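Local atomic coordinates of cytochrome c, putative (Shewanella oneidensis, PDB entry 1SP3), a protein that probably works as a respiratory oxidoreductase, reducing tetrathionate with electrons passed among eight bound c-type hemes. Residues 110-113 and 118-121; 159-164 and 170-175. One frame throughout, in Å; residues are numbered along the deposited sequence.

Contact 1. Residues 110-113 and 118-121; sequences KDPA and PMAK
The carboxylate of D111 has the thioether of M119 on one face: SD stands 3.9 Å from D111 CG, nearly straight above the carboxylate plane. On the other side of that plane, A113 N gives OD1 a hydrogen bond of 2.9 Å, reaching its anti side 32° out of plane. This bond closes an Asx turn, with P112, whose ring limits phi, at the middle position. The turn begins where a single antiparallel bridge ends. K110 and P118 form its non-hydrogen-bonded pair, CA to CA 4.0 Å, while backbone bonds of D111 with E117 and of M119 with V109 flank them. Proline suits that position because no N-H is required of it. The CB atoms of P118 and K110 both leave the bridge pointing away from the opposing segment; the P118 ring packs on Y81 and Y108, and K110 NZ forms a salt bridge with D97 and hydrogen bonds with the carbonyls of G80 and G116, so the buried ammonium is well satisfied.

M119 makes the largest single contribution to the contact. Its CG is anti to its own carbonyl carbon (chi1 -66°), and further bends at chi2 and chi3 curl the chain over the backbone of 110-112, crossing the D111 side chain at about a right angle. A flexible, unbranched thioether can follow such a curved surface. CG rests 3.8 Å from D111 N, and the sulfur also meets the pyrrolidine of P112 at CD, 4.0 Å away. The closest approach is M119 SD to D111 CA, 3.5 Å.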
loop_
_atom_site.group_PDB
_atom_site.type_symbol
_atom_site.label_atom_id
_atom_site.label_comp_id
_atom_site.label_asym_id
_atom_site.label_seq_id
_atom_site.Cartn_x
_atom_site.Cartn_y
_atom_site.Cartn_z
ATOM N N LYS A 110 -17.103 0.781 7.597
ATOM C CA LYS A 110 -17.179 2.152 6.988
ATOM C C LYS A 110 -17.739 1.954 5.587
ATOM O O LYS A 110 -17.318 1.087 4.833
ATOM C CB LYS A 110 -15.779 2.802 6.915
ATOM C CG LYS A 110 -15.218 3.213 8.295
ATOM C CD LYS A 110 -13.737 3.611 8.268
ATOM C CE LYS A 110 -13.500 5.062 7.917
ATOM N NZ LYS A 110 -13.502 5.957 9.044
ATOM N N ASP A 111 -18.766 2.719 5.301
ATOM C CA ASP A 111 -19.447 2.700 4.045
ATOM C C ASP A 111 -18.457 3.033 2.895
ATOM O O ASP A 111 -17.918 4.131 2.865
ATOM C CB ASP A 111 -20.506 3.764 4.175
ATOM C CG ASP A 111 -21.312 3.972 2.909
ATOM O OD1 ASP A 111 -20.854 3.616 1.803
ATOM O OD2 ASP A 111 -22.415 4.542 2.963
ATOM N N PRO A 112 -18.269 2.097 1.950
ATOM C CA PRO A 112 -17.226 2.177 0.894
ATOM C C PRO A 112 -17.367 3.406 0.059
ATOM O O PRO A 112 -16.363 3.777 -0.582
ATOM C CB PRO A 112 -17.549 1.035 -0.065
ATOM C CG PRO A 112 -18.580 0.159 0.653
ATOM C CD PRO A 112 -19.159 0.931 1.820
ATOM N N ALA A 113 -18.570 3.995 0.001
ATOM C CA ALA A 113 -18.685 5.321 -0.587
ATOM C C ALA A 113 -18.980 6.471 0.368
ATOM O O ALA A 113 -19.465 7.525 -0.074
ATOM C CB ALA A 113 -19.732 5.326 -1.792
ATOM N N PRO A 118 -19.546 5.562 8.971
ATOM C CA PRO A 118 -19.877 4.159 9.178
ATOM C C PRO A 118 -21.097 3.831 8.338
ATOM O O PRO A 118 -21.899 4.731 8.108
ATOM C CB PRO A 118 -20.328 4.124 10.647
ATOM C CG PRO A 118 -19.862 5.374 11.233
ATOM C CD PRO A 118 -19.937 6.374 10.132
ATOM N N MET A 119 -21.256 2.580 7.936
ATOM C CA MET A 119 -22.522 2.080 7.388
ATOM C C MET A 119 -23.715 2.362 8.258
ATOM O O MET A 119 -23.644 2.399 9.486
ATOM C CB MET A 119 -22.457 0.558 7.183
ATOM C CG MET A 119 -21.465 0.163 6.114
ATOM S SD MET A 119 -22.126 0.499 4.428
ATOM C CE MET A 119 -23.647 -0.759 4.470
ATOM N N ALA A 120 -24.838 2.472 7.570
ATOM C CA ALA A 120 -26.144 2.685 8.175
ATOM C C ALA A 120 -26.582 1.400 8.883
ATOM O O ALA A 120 -26.259 0.290 8.398
ATOM C CB ALA A 120 -27.153 3.065 7.067
ATOM N N LYS A 121 -27.283 1.534 10.018
ATOM C CA LYS A 121 -27.834 0.378 10.747
ATOM C C LYS A 121 -26.808 -0.371 11.594
ATOM O O LYS A 121 -27.004 -1.541 11.933
ATOM C CB LYS A 121 -28.554 -0.628 9.792
ATOM C CG LYS A 121 -29.978 -0.151 9.209
ATOM C CD LYS A 121 -30.062 -0.300 7.648
ATOM C CE LYS A 121 -30.829 -1.594 7.216
ATOM N NZ LYS A 121 -29.903 -2.652 6.615
#

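Contact 2. Residues 159-164 and 170-175; sequences SSMAYP and VHMDSD. With HEC (heme c), chain H.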
loop_
_atom_site.group_PDB
_atom_site.type_symbol
_atom_site.label_atom_id
_atom_site.label_comp_id
_atom_site.label_asym_id
_atom_site.label_seq_id
_atom_site.Cartn_x
_atom_site.Cartn_y
_atom_site.Cartn_z
ATOM N N SER A 159 -7.187 -11.175 2.896
ATOM C CA SER A 159 -8.313 -11.322 3.832
ATOM C C SER A 159 -8.121 -12.495 4.774
ATOM O O SER A 159 -8.689 -12.519 5.850
ATOM C CB SER A 159 -9.634 -11.537 3.089
ATOM O OG SER A 159 -9.332 -12.085 1.810
ATOM N N SER A 160 -7.328 -13.462 4.378
ATOM C CA SER A 160 -7.086 -14.598 5.238
ATOM C C SER A 160 -6.070 -14.292 6.354
ATOM O O SER A 160 -5.883 -15.129 7.228
ATOM C CB SER A 160 -6.509 -15.714 4.405
ATOM O OG SER A 160 -5.128 -15.763 4.691
ATOM N N MET A 161 -5.405 -13.117 6.328
ATOM C CA MET A 161 -4.463 -12.729 7.375
ATOM C C MET A 161 -5.269 -12.399 8.608
ATOM O O MET A 161 -4.684 -12.153 9.663
ATOM C CB MET A 161 -3.611 -11.487 7.035
ATOM C CG MET A 161 -2.609 -11.542 5.856
ATOM S SD MET A 161 -1.288 -12.721 6.040
ATOM C CE MET A 161 0.005 -11.790 5.696
ATOM N N ALA A 162 -6.599 -12.374 8.514
ATOM C CA ALA A 162 -7.383 -12.283 9.737
ATOM C C ALA A 162 -7.123 -13.437 10.746
ATOM O O ALA A 162 -7.105 -13.197 11.977
ATOM C CB ALA A 162 -8.922 -12.231 9.397
ATOM N N TYR A 163 -7.039 -14.677 10.242
ATOM C CA TYR A 163 -6.727 -15.862 11.077
ATOM C C TYR A 163 -5.982 -16.800 10.153
ATOM O O TYR A 163 -6.580 -17.744 9.678
ATOM C CB TYR A 163 -8.018 -16.577 11.590
ATOM C CG TYR A 163 -8.810 -15.721 12.542
ATOM C CD1 TYR A 163 -9.780 -14.815 12.060
ATOM C CD2 TYR A 163 -8.554 -15.775 13.917
ATOM C CE1 TYR A 163 -10.469 -13.974 12.948
ATOM C CE2 TYR A 163 -9.235 -14.955 14.803
ATOM C CZ TYR A 163 -10.175 -14.075 14.313
ATOM O OH TYR A 163 -10.817 -13.298 15.217
ATOM N N PRO A 164 -4.719 -16.527 9.812
ATOM C CA PRO A 164 -4.096 -17.302 8.734
ATOM C C PRO A 164 -3.494 -18.585 9.313
ATOM O O PRO A 164 -3.361 -18.660 10.544
ATOM C CB PRO A 164 -2.951 -16.390 8.271
ATOM C CG PRO A 164 -2.571 -15.668 9.484
ATOM C CD PRO A 164 -3.823 -15.473 10.339
ATOM N N VAL A 170 4.052 -17.556 8.934
ATOM C CA VAL A 170 4.492 -18.133 10.191
ATOM C C VAL A 170 4.348 -17.258 11.457
ATOM O O VAL A 170 4.264 -17.807 12.579
ATOM C CB VAL A 170 5.945 -18.672 10.103
ATOM C CG1 VAL A 170 6.056 -19.608 8.967
ATOM C CG2 VAL A 170 7.000 -17.531 9.966
ATOM N N HIS A 171 4.406 -15.924 11.316
ATOM C CA HIS A 171 4.375 -15.048 12.472
ATOM C C HIS A 171 2.947 -14.805 12.891
ATOM O O HIS A 171 2.649 -14.846 14.080
ATOM C CB HIS A 171 5.104 -13.725 12.135
ATOM C CG HIS A 171 6.543 -13.929 11.793
ATOM N ND1 HIS A 171 7.034 -13.846 10.505
ATOM C CD2 HIS A 171 7.592 -14.282 12.569
ATOM C CE1 HIS A 171 8.339 -14.059 10.511
ATOM N NE2 HIS A 171 8.710 -14.311 11.760
ATOM N N MET A 172 2.048 -14.613 11.918
ATOM C CA MET A 172 0.637 -14.366 12.222
ATOM C C MET A 172 -0.297 -15.609 12.421
ATOM O O MET A 172 -1.423 -15.496 12.940
ATOM C CB MET A 172 0.043 -13.430 11.142
ATOM C CG MET A 172 0.689 -11.983 11.302
ATOM S SD MET A 172 -0.012 -10.839 10.090
ATOM C CE MET A 172 1.349 -10.709 8.919
ATOM N N ASP A 173 0.163 -16.739 11.922
ATOM C CA ASP A 173 -0.419 -18.084 12.123
ATOM C C ASP A 173 -1.240 -18.210 13.412
ATOM O O ASP A 173 -0.692 -18.159 14.486
ATOM C CB ASP A 173 0.720 -19.051 12.194
ATOM C CG ASP A 173 0.284 -20.470 12.552
ATOM O OD1 ASP A 173 -0.954 -20.893 12.444
ATOM O OD2 ASP A 173 1.212 -21.241 12.899
ATOM N N SER A 174 -2.567 -18.235 13.273
ATOM C CA SER A 174 -3.387 -18.061 14.456
ATOM C C SER A 174 -3.313 -19.296 15.363
ATOM O O SER A 174 -3.531 -19.161 16.542
ATOM C CB SER A 174 -4.819 -17.727 14.092
ATOM O OG SER A 174 -5.178 -18.519 13.019
ATOM N N ASP A 175 -2.902 -20.441 14.834
ATOM C CA ASP A 175 -2.697 -21.636 15.643
ATOM C C ASP A 175 -1.310 -21.753 16.207
ATOM O O ASP A 175 -1.064 -22.676 17.024
ATOM C CB ASP A 175 -2.979 -22.923 14.846
ATOM C CG ASP A 175 -4.446 -23.061 14.452
ATOM O OD1 ASP A 175 -5.303 -22.552 15.193
ATOM O OD2 ASP A 175 -4.834 -23.664 13.410
HETATM FE FE HEC H . 10.465 -14.471 12.538
HETATM C CHA HEC H . 9.892 -17.764 13.160
HETATM C CHB HEC H . 11.935 -15.267 9.537
HETATM C CHC HEC H . 10.490 -11.184 11.633
HETATM C CHD HEC H . 9.837 -13.646 15.732
HETATM N NA HEC H . 10.810 -16.183 11.529
HETATM C C1A HEC H . 10.514 -17.428 11.973
HETATM C C2A HEC H . 10.949 -18.379 11.012
HETATM C C3A HEC H . 11.515 -17.708 10.009
HETATM C C4A HEC H . 11.459 -16.317 10.330
HETATM C CMA HEC H . 12.119 -18.307 8.714
HETATM C CAA HEC H . 10.773 -19.912 11.219
HETATM C CBA HEC H . 9.504 -20.390 10.559
HETATM C CGA HEC H . 9.394 -21.914 10.720
HETATM O O1A HEC H . 9.048 -22.324 11.846
HETATM O O2A HEC H . 9.622 -22.666 9.728
HETATM N NB HEC H . 11.125 -13.396 10.895
HETATM C C1B HEC H . 11.607 -13.951 9.747
HETATM C C2B HEC H . 11.759 -12.899 8.802
HETATM C C3B HEC H . 11.329 -11.762 9.369
HETATM C C4B HEC H . 10.933 -12.073 10.710
HETATM C CMB HEC H . 12.348 -13.072 7.391
HETATM C CAB HEC H . 11.256 -10.348 8.730
HETATM C CBB HEC H . 10.379 -10.124 7.727
HETATM N NC HEC H . 10.279 -12.714 13.485
HETATM C C1C HEC H . 10.276 -11.465 12.942
HETATM C C2C HEC H . 10.031 -10.514 13.990
HETATM C C3C HEC H . 9.801 -11.218 15.147
HETATM C C4C HEC H . 9.945 -12.608 14.822
HETATM C CMC HEC H . 9.992 -8.997 13.741
HETATM C CAC HEC H . 9.551 -10.697 16.615
HETATM C CBC HEC H . 8.811 -9.581 16.887
HETATM N ND HEC H . 9.924 -15.553 14.215
HETATM C C1D HEC H . 9.691 -14.983 15.456
HETATM C C2D HEC H . 9.297 -16.032 16.397
HETATM C C3D HEC H . 9.327 -17.304 15.552
HETATM C C4D HEC H . 9.741 -16.902 14.220
HETATM C CMD HEC H . 8.923 -15.878 17.892
HETATM C CAD HEC H . 9.045 -18.757 15.933
HETATM C CBD HEC H . 10.424 -19.155 16.480
HETATM C CGD HEC H . 10.288 -20.502 17.149
HETATM O O1D HEC H . 11.032 -20.698 18.167
HETATM O O2D HEC H . 9.446 -21.341 16.664
#
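S174 leans on the turn at Y163 and P164. Its CB lies beside the edge of the Y163 ring, near the ring plane, and 4.0 Å from Y163 CA. Chi1 of 41° sets OG between the backbone N and the carbonyl carbon, from where the hydroxyl donates to P164 O at 3.1 Å, coming in above the carbonyl plane. S174 N reaches the same oxygen at 2.9 Å, almost in line with the C=O bond, and D173 CA adds a CH...O contact. An alanine here lacks the hydroxyl, and P164 O would probably be left with the backbone N-H as its one strong donor from 170-175. D173 OD1 meanwhile accepts from D175 N, an Asx turn that shapes the chain just beyond.

P164 lays its ring against M172, with P164 CG 3.8 Å from M172 CB. The two methionine methyls meet, M161 CE to M172 CE 3.7 Å. Such flexible, apolar thioethers suit a place among hemes: M161 touches H400, an axial ligand, and M172 touches a second heme. H171 NE2 binds the heme iron at 1.9 Å, with H213 completing the axial pair. Bis-histidine ligation leaves this iron no open site, consistent with electron transfer.

Overall arrangement
Following the chain from its N terminus, contact 1 comes first, closing a short loop between helices 99-102 and 124-129 at the surface. After helix 124-129 comes helix 136-143, which carries C139, C142 and H143 of one heme site; contact 2 then closes a second loop, more deeply buried, before helix 181-184. The two loops follow in series, neither enclosing nor crossing the other, with centres 26 Å apart. Helix 136-143 lies near contact 1, the K110 side chain about 6 Å from that of C142, and is touched by contact 2, where P164, M172 and S174 pack on R136. Contact 1 also joins the heme-binding region around S76, through P112 O, whereas contact 2 reaches V402 through V170.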